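Local coordinates for hypothetical protein (Parabacteroides merdae, PDB 4OO3) that is a putative oxidoreductase that probably binds a nicotinamide adenine dinucleotide cofactor through its Rossmann fold, its substrate being unknown, at residues N142-E154 against G413-Y427. Numbering follows the deposited sequence.
Sequences NIMLYDIMTERNE and GKLPDWEVPNMLAKY
Tyr146 and Glu419 meet where strand 145-147, an outermost strand of the parallel Rossmann sheet, faces helix 419-439. Tyr146 OH donates to Glu419 OE2 at 2.6 Å, from above the carboxylate plane. Arg152 NH1 reaches Glu419 OE2 from the opposite face, at 2.9 Å, so two donors grip it. Arg152 also pairs with Asp225 of helix 220-231. The Trp418 ring points its edge at this guanidinium. Were Glu419 an alanine, Tyr146 OH and Arg152 NH1 would probably lose their shared acceptor.

The tight part is apolar. Leu415 CD2 lies over one face of the Tyr146 ring, and Met144 CE presses on Leu415 CD2 at 3.5 Å. Met423 CE sits at the ring edge, and its selenium lies oblique to the ring.

A second polar group lies farther along. Asp147 OD2 forms a salt bridge with Lys426 NZ at 2.7 Å. Tyr427 OH donates to the same OD2 on its anti lone pair. With CG between the backbone N and carbonyl carbon (chi1 64°), the Asp147 carboxylate is placed to meet both. A water bridges Asp147 OD1 and Glu419 OE1.

The Gly413 end is looser. Gly413 and Lys414 are poorly ordered, and Lys414 is exposed and barely touches segment 142-154. The buried carboxylates of Asp147 and Glu419 are thus each met by a cation and a tyrosine hydroxyl, which joins the sheet edge to the helix.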
loop_
_atom_site.group_PDB
_atom_site.type_symbol
_atom_site.label_atom_id
_atom_site.label_comp_id
_atom_site.label_asym_id
_atom_site.label_seq_id
_atom_site.Cartn_x
_atom_site.Cartn_y
_atom_site.Cartn_z
ATOM N N ASN A 142 17.000 9.810 16.011
ATOM C CA ASN A 142 17.348 10.256 14.661
ATOM C C ASN A 142 17.525 9.104 13.677
ATOM O O ASN A 142 18.497 9.058 12.924
ATOM C CB ASN A 142 18.597 11.140 14.686
ATOM C CG ASN A 142 18.321 12.502 15.284
ATOM O OD1 ASN A 142 18.907 12.881 16.297
ATOM N ND2 ASN A 142 17.404 13.243 14.663
ATOM N N ILE A 143 16.573 8.173 13.699
ATOM C CA ILE A 143 16.493 7.116 12.698
ATOM C C ILE A 143 15.128 7.197 12.020
ATOM O O ILE A 143 14.237 7.922 12.469
ATOM C CB ILE A 143 16.762 5.707 13.294
ATOM C CG1 ILE A 143 15.825 5.389 14.464
ATOM C CG2 ILE A 143 18.214 5.595 13.748
ATOM C CD1 ILE A 143 16.008 3.999 15.033
HETATM N N MSE A 144 14.978 6.471 10.927
HETATM C CA MSE A 144 13.784 6.557 10.122
HETATM C C MSE A 144 12.961 5.313 10.235
HETATM O O MSE A 144 13.493 4.209 10.273
HETATM C CB MSE A 144 14.168 6.733 8.667
HETATM C CG MSE A 144 14.158 8.209 8.297
HETATM SE SE MSE A 144 14.844 8.367 6.464
HETATM C CE MSE A 144 13.513 7.191 5.651
ATOM N N LEU A 145 11.648 5.510 10.298
ATOM C CA LEU A 145 10.662 4.450 10.127
ATOM C C LEU A 145 9.820 4.845 8.920
ATOM O O LEU A 145 9.304 5.955 8.870
ATOM C CB LEU A 145 9.777 4.325 11.384
ATOM C CG LEU A 145 8.557 3.396 11.314
ATOM C CD1 LEU A 145 8.944 1.978 10.908
ATOM C CD2 LEU A 145 7.837 3.377 12.649
ATOM N N TYR A 146 9.685 3.945 7.951
ATOM C CA TYR A 146 8.957 4.253 6.717
ATOM C C TYR A 146 8.174 3.045 6.241
ATOM O O TYR A 146 8.627 1.913 6.410
ATOM C CB TYR A 146 9.940 4.680 5.632
ATOM C CG TYR A 146 9.351 5.521 4.525
ATOM C CD1 TYR A 146 8.584 6.639 4.813
ATOM C CD2 TYR A 146 9.600 5.231 3.189
ATOM C CE1 TYR A 146 8.057 7.427 3.806
ATOM C CE2 TYR A 146 9.072 6.017 2.175
ATOM C CZ TYR A 146 8.301 7.110 2.497
ATOM O OH TYR A 146 7.772 7.905 1.518
ATOM N N ASP A 147 6.998 3.280 5.664
ATOM C CA ASP A 147 6.279 2.207 4.987
ATOM C C ASP A 147 6.257 2.387 3.467
ATOM O O ASP A 147 6.817 3.334 2.935
ATOM C CB ASP A 147 4.881 1.953 5.598
ATOM C CG ASP A 147 3.921 3.124 5.455
ATOM O OD1 ASP A 147 4.221 4.124 4.762
ATOM O OD2 ASP A 147 2.826 3.015 6.049
ATOM N N ILE A 148 5.628 1.446 2.777
ATOM C CA ILE A 148 5.745 1.330 1.339
ATOM C C ILE A 148 4.402 1.602 0.653
ATOM O O ILE A 148 3.593 0.688 0.465
ATOM C CB ILE A 148 6.288 -0.069 0.979
ATOM C CG1 ILE A 148 7.632 -0.288 1.691
ATOM C CG2 ILE A 148 6.441 -0.208 -0.533
ATOM C CD1 ILE A 148 8.134 -1.716 1.677
HETATM N N MSE A 149 4.184 2.871 0.298
HETATM C CA MSE A 149 2.983 3.315 -0.409
HETATM C C MSE A 149 3.271 3.365 -1.897
HETATM O O MSE A 149 3.621 4.406 -2.448
HETATM C CB MSE A 149 2.553 4.697 0.096
HETATM C CG MSE A 149 2.232 4.711 1.586
HETATM SE SE MSE A 149 0.580 3.699 1.924
HETATM C CE MSE A 149 1.337 2.081 2.724
ATOM N N THR A 150 3.102 2.231 -2.562
ATOM C CA THR A 150 3.416 2.107 -3.986
ATOM C C THR A 150 2.495 2.907 -4.928
ATOM O O THR A 150 2.938 3.383 -5.972
ATOM C CB THR A 150 3.380 0.627 -4.404
ATOM O OG1 THR A 150 2.167 0.026 -3.933
ATOM C CG2 THR A 150 4.564 -0.124 -3.815
ATOM N N GLU A 151 1.233 3.073 -4.545
ATOM C CA GLU A 151 0.213 3.611 -5.453
ATOM C C GLU A 151 0.371 5.099 -5.722
ATOM O O GLU A 151 -0.220 5.628 -6.664
ATOM C CB GLU A 151 -1.190 3.318 -4.913
ATOM C CG GLU A 151 -1.433 1.840 -4.658
ATOM C CD GLU A 151 -0.978 0.977 -5.825
ATOM O OE1 GLU A 151 -1.533 1.154 -6.936
ATOM O OE2 GLU A 151 -0.058 0.144 -5.636
ATOM N N ARG A 152 1.177 5.764 -4.901
ATOM C CA ARG A 152 1.583 7.136 -5.158
ATOM C C ARG A 152 2.333 7.289 -6.476
ATOM O O ARG A 152 2.376 8.376 -7.050
ATOM C CB ARG A 152 2.514 7.605 -4.056
ATOM C CG ARG A 152 1.880 7.676 -2.690
ATOM C CD ARG A 152 2.895 8.215 -1.714
ATOM N NE ARG A 152 2.373 8.282 -0.360
ATOM C CZ ARG A 152 3.092 8.654 0.687
ATOM N NH1 ARG A 152 4.371 8.970 0.538
ATOM N NH2 ARG A 152 2.537 8.699 1.891
ATOM N N ASN A 153 2.963 6.207 -6.922
ATOM C CA ASN A 153 3.825 6.238 -8.094
ATOM C C ASN A 153 3.117 5.792 -9.360
ATOM O O ASN A 153 3.676 5.894 -10.445
ATOM C CB ASN A 153 5.041 5.362 -7.836
ATOM C CG ASN A 153 5.862 5.853 -6.657
ATOM O OD1 ASN A 153 6.041 7.052 -6.477
ATOM N ND2 ASN A 153 6.365 4.932 -5.851
ATOM N N GLU A 154 1.886 5.306 -9.212
ATOM C CA GLU A 154 1.090 4.855 -10.337
ATOM C C GLU A 154 0.551 6.068 -11.101
ATOM O O GLU A 154 0.140 7.065 -10.505
ATOM C CB GLU A 154 -0.029 3.937 -9.844
ATOM C CG GLU A 154 -0.891 3.342 -10.942
ATOM C CD GLU A 154 -1.935 4.320 -11.439
ATOM O OE1 GLU A 154 -2.549 5.009 -10.589
ATOM O OE2 GLU A 154 -2.125 4.415 -12.678
ATOM N N GLY A 413 18.648 11.807 6.766
ATOM C CA GLY A 413 18.263 11.312 8.089
ATOM C C GLY A 413 16.822 11.626 8.450
ATOM O O GLY A 413 16.290 11.083 9.418
ATOM N N LYS A 414 16.187 12.486 7.656
ATOM C CA LYS A 414 14.864 13.001 7.955
ATOM C C LYS A 414 13.968 12.934 6.718
ATOM O O LYS A 414 14.381 13.299 5.617
ATOM C CB LYS A 414 14.971 14.455 8.426
ATOM C CG LYS A 414 13.823 14.894 9.319
ATOM C CD LYS A 414 13.391 16.329 9.054
ATOM C CE LYS A 414 12.127 16.679 9.834
ATOM N NZ LYS A 414 11.234 17.628 9.104
ATOM N N LEU A 415 12.738 12.471 6.915
ATOM C CA LEU A 415 11.710 12.521 5.879
ATOM C C LEU A 415 11.121 13.925 5.792
ATOM O O LEU A 415 11.280 14.713 6.710
ATOM C CB LEU A 415 10.596 11.531 6.207
ATOM C CG LEU A 415 11.011 10.063 6.174
ATOM C CD1 LEU A 415 10.008 9.218 6.944
ATOM C CD2 LEU A 415 11.159 9.584 4.737
ATOM N N PRO A 416 10.429 14.243 4.685
ATOM C CA PRO A 416 9.704 15.518 4.634
ATOM C C PRO A 416 8.618 15.654 5.716
ATOM O O PRO A 416 8.045 14.655 6.161
ATOM C CB PRO A 416 9.085 15.531 3.229
ATOM C CG PRO A 416 9.259 14.157 2.680
ATOM C CD PRO A 416 10.429 13.552 3.384
ATOM N N ASP A 417 8.358 16.901 6.104
ATOM C CA ASP A 417 7.438 17.277 7.184
ATOM C C ASP A 417 6.212 16.397 7.352
ATOM O O ASP A 417 5.916 15.926 8.449
ATOM C CB ASP A 417 6.929 18.709 6.947
ATOM C CG ASP A 417 7.927 19.769 7.358
ATOM O OD1 ASP A 417 9.084 19.425 7.707
ATOM O OD2 ASP A 417 7.542 20.959 7.333
ATOM N N TRP A 418 5.488 16.213 6.257
ATOM C CA TRP A 418 4.147 15.630 6.308
ATOM C C TRP A 418 4.116 14.108 6.496
ATOM O O TRP A 418 3.087 13.566 6.891
ATOM C CB TRP A 418 3.354 16.030 5.052
ATOM C CG TRP A 418 4.078 15.755 3.758
ATOM C CD1 TRP A 418 4.889 16.620 3.076
ATOM C CD2 TRP A 418 4.078 14.534 3.008
ATOM N NE1 TRP A 418 5.383 16.015 1.951
ATOM C CE2 TRP A 418 4.896 14.738 1.878
ATOM C CE3 TRP A 418 3.453 13.291 3.175
ATOM C CZ2 TRP A 418 5.114 13.745 0.918
ATOM C CZ3 TRP A 418 3.668 12.303 2.221
ATOM C CH2 TRP A 418 4.493 12.539 1.105
ATOM N N GLU A 419 5.232 13.424 6.241
ATOM C CA GLU A 419 5.226 11.955 6.145
ATOM C C GLU A 419 4.852 11.220 7.442
ATOM O O GLU A 419 3.952 10.384 7.432
ATOM C CB GLU A 419 6.559 11.431 5.593
ATOM C CG GLU A 419 6.664 11.519 4.071
ATOM C CD GLU A 419 6.080 10.312 3.349
ATOM O OE1 GLU A 419 5.198 9.620 3.907
ATOM O OE2 GLU A 419 6.512 10.033 2.210
ATOM N N VAL A 420 5.533 11.518 8.544
ATOM C CA VAL A 420 5.262 10.830 9.801
ATOM C C VAL A 420 3.863 11.156 10.319
ATOM O O VAL A 420 3.069 10.239 10.562
ATOM C CB VAL A 420 6.330 11.125 10.872
ATOM C CG1 VAL A 420 5.892 10.606 12.242
ATOM C CG2 VAL A 420 7.658 10.506 10.465
ATOM N N PRO A 421 3.533 12.450 10.465
ATOM C CA PRO A 421 2.171 12.726 10.936
ATOM C C PRO A 421 1.079 12.105 10.046
ATOM O O PRO A 421 0.077 11.634 10.566
ATOM C CB PRO A 421 2.090 14.262 10.958
ATOM C CG PRO A 421 3.276 14.753 10.205
ATOM C CD PRO A 421 4.318 13.682 10.267
ATOM N N ASN A 422 1.288 12.080 8.732
ATOM C CA ASN A 422 0.296 11.506 7.810
ATOM C C ASN A 422 0.240 9.980 7.794
ATOM O O ASN A 422 -0.833 9.415 7.546
ATOM C CB ASN A 422 0.486 12.058 6.396
ATOM C CG ASN A 422 0.218 13.555 6.321
ATOM O OD1 ASN A 422 -0.103 14.195 7.326
ATOM N ND2 ASN A 422 0.339 14.117 5.129
HETATM N N MSE A 423 1.365 9.315 8.061
HETATM C CA MSE A 423 1.359 7.862 8.278
HETATM C C MSE A 423 0.527 7.570 9.511
HETATM O O MSE A 423 -0.334 6.683 9.503
HETATM C CB MSE A 423 2.771 7.283 8.420
HETATM C CG MSE A 423 3.474 7.172 7.069
HETATM SE SE MSE A 423 5.210 6.262 7.233
HETATM C CE MSE A 423 6.323 7.740 7.900
ATOM N N LEU A 424 0.748 8.335 10.574
ATOM C CA LEU A 424 -0.054 8.197 11.786
ATOM C C LEU A 424 -1.538 8.493 11.559
ATOM O O LEU A 424 -2.387 7.753 12.039
ATOM C CB LEU A 424 0.490 9.090 12.895
ATOM C CG LEU A 424 1.782 8.611 13.555
ATOM C CD1 LEU A 424 2.254 9.661 14.550
ATOM C CD2 LEU A 424 1.572 7.264 14.236
ATOM N N ALA A 425 -1.859 9.559 10.826
ATOM C CA ALA A 425 -3.266 9.870 10.531
ATOM C C ALA A 425 -3.920 8.737 9.757
ATOM O O ALA A 425 -5.077 8.391 10.000
ATOM C CB ALA A 425 -3.389 11.179 9.763
ATOM N N LYS A 426 -3.150 8.152 8.847
ATOM C CA LYS A 426 -3.600 7.053 8.019
ATOM C C LYS A 426 -3.967 5.859 8.884
ATOM O O LYS A 426 -5.072 5.320 8.771
ATOM C CB LYS A 426 -2.474 6.665 7.064
ATOM C CG LYS A 426 -2.818 5.617 6.029
ATOM C CD LYS A 426 -1.639 4.696 5.740
ATOM C CE LYS A 426 -0.370 5.445 5.397
ATOM N NZ LYS A 426 0.806 4.569 5.221
ATOM N N TYR A 427 -3.027 5.446 9.732
ATOM C CA TYR A 427 -3.221 4.289 10.603
ATOM C C TYR A 427 -4.245 4.551 11.706
ATOM O O TYR A 427 -4.941 3.624 12.136
ATOM C CB TYR A 427 -1.885 3.805 11.192
ATOM C CG TYR A 427 -1.029 3.112 10.171
ATOM C CD1 TYR A 427 -1.435 1.909 9.615
ATOM C CD2 TYR A 427 0.177 3.663 9.742
ATOM C CE1 TYR A 427 -0.673 1.275 8.656
ATOM C CE2 TYR A 427 0.948 3.035 8.788
ATOM C CZ TYR A 427 0.514 1.840 8.248
ATOM O OH TYR A 427 1.269 1.192 7.308
HETATM O O HOH W 1 4.508 6.694 3.507
HETATM O O HOH W 2 2.649 10.045 4.840
#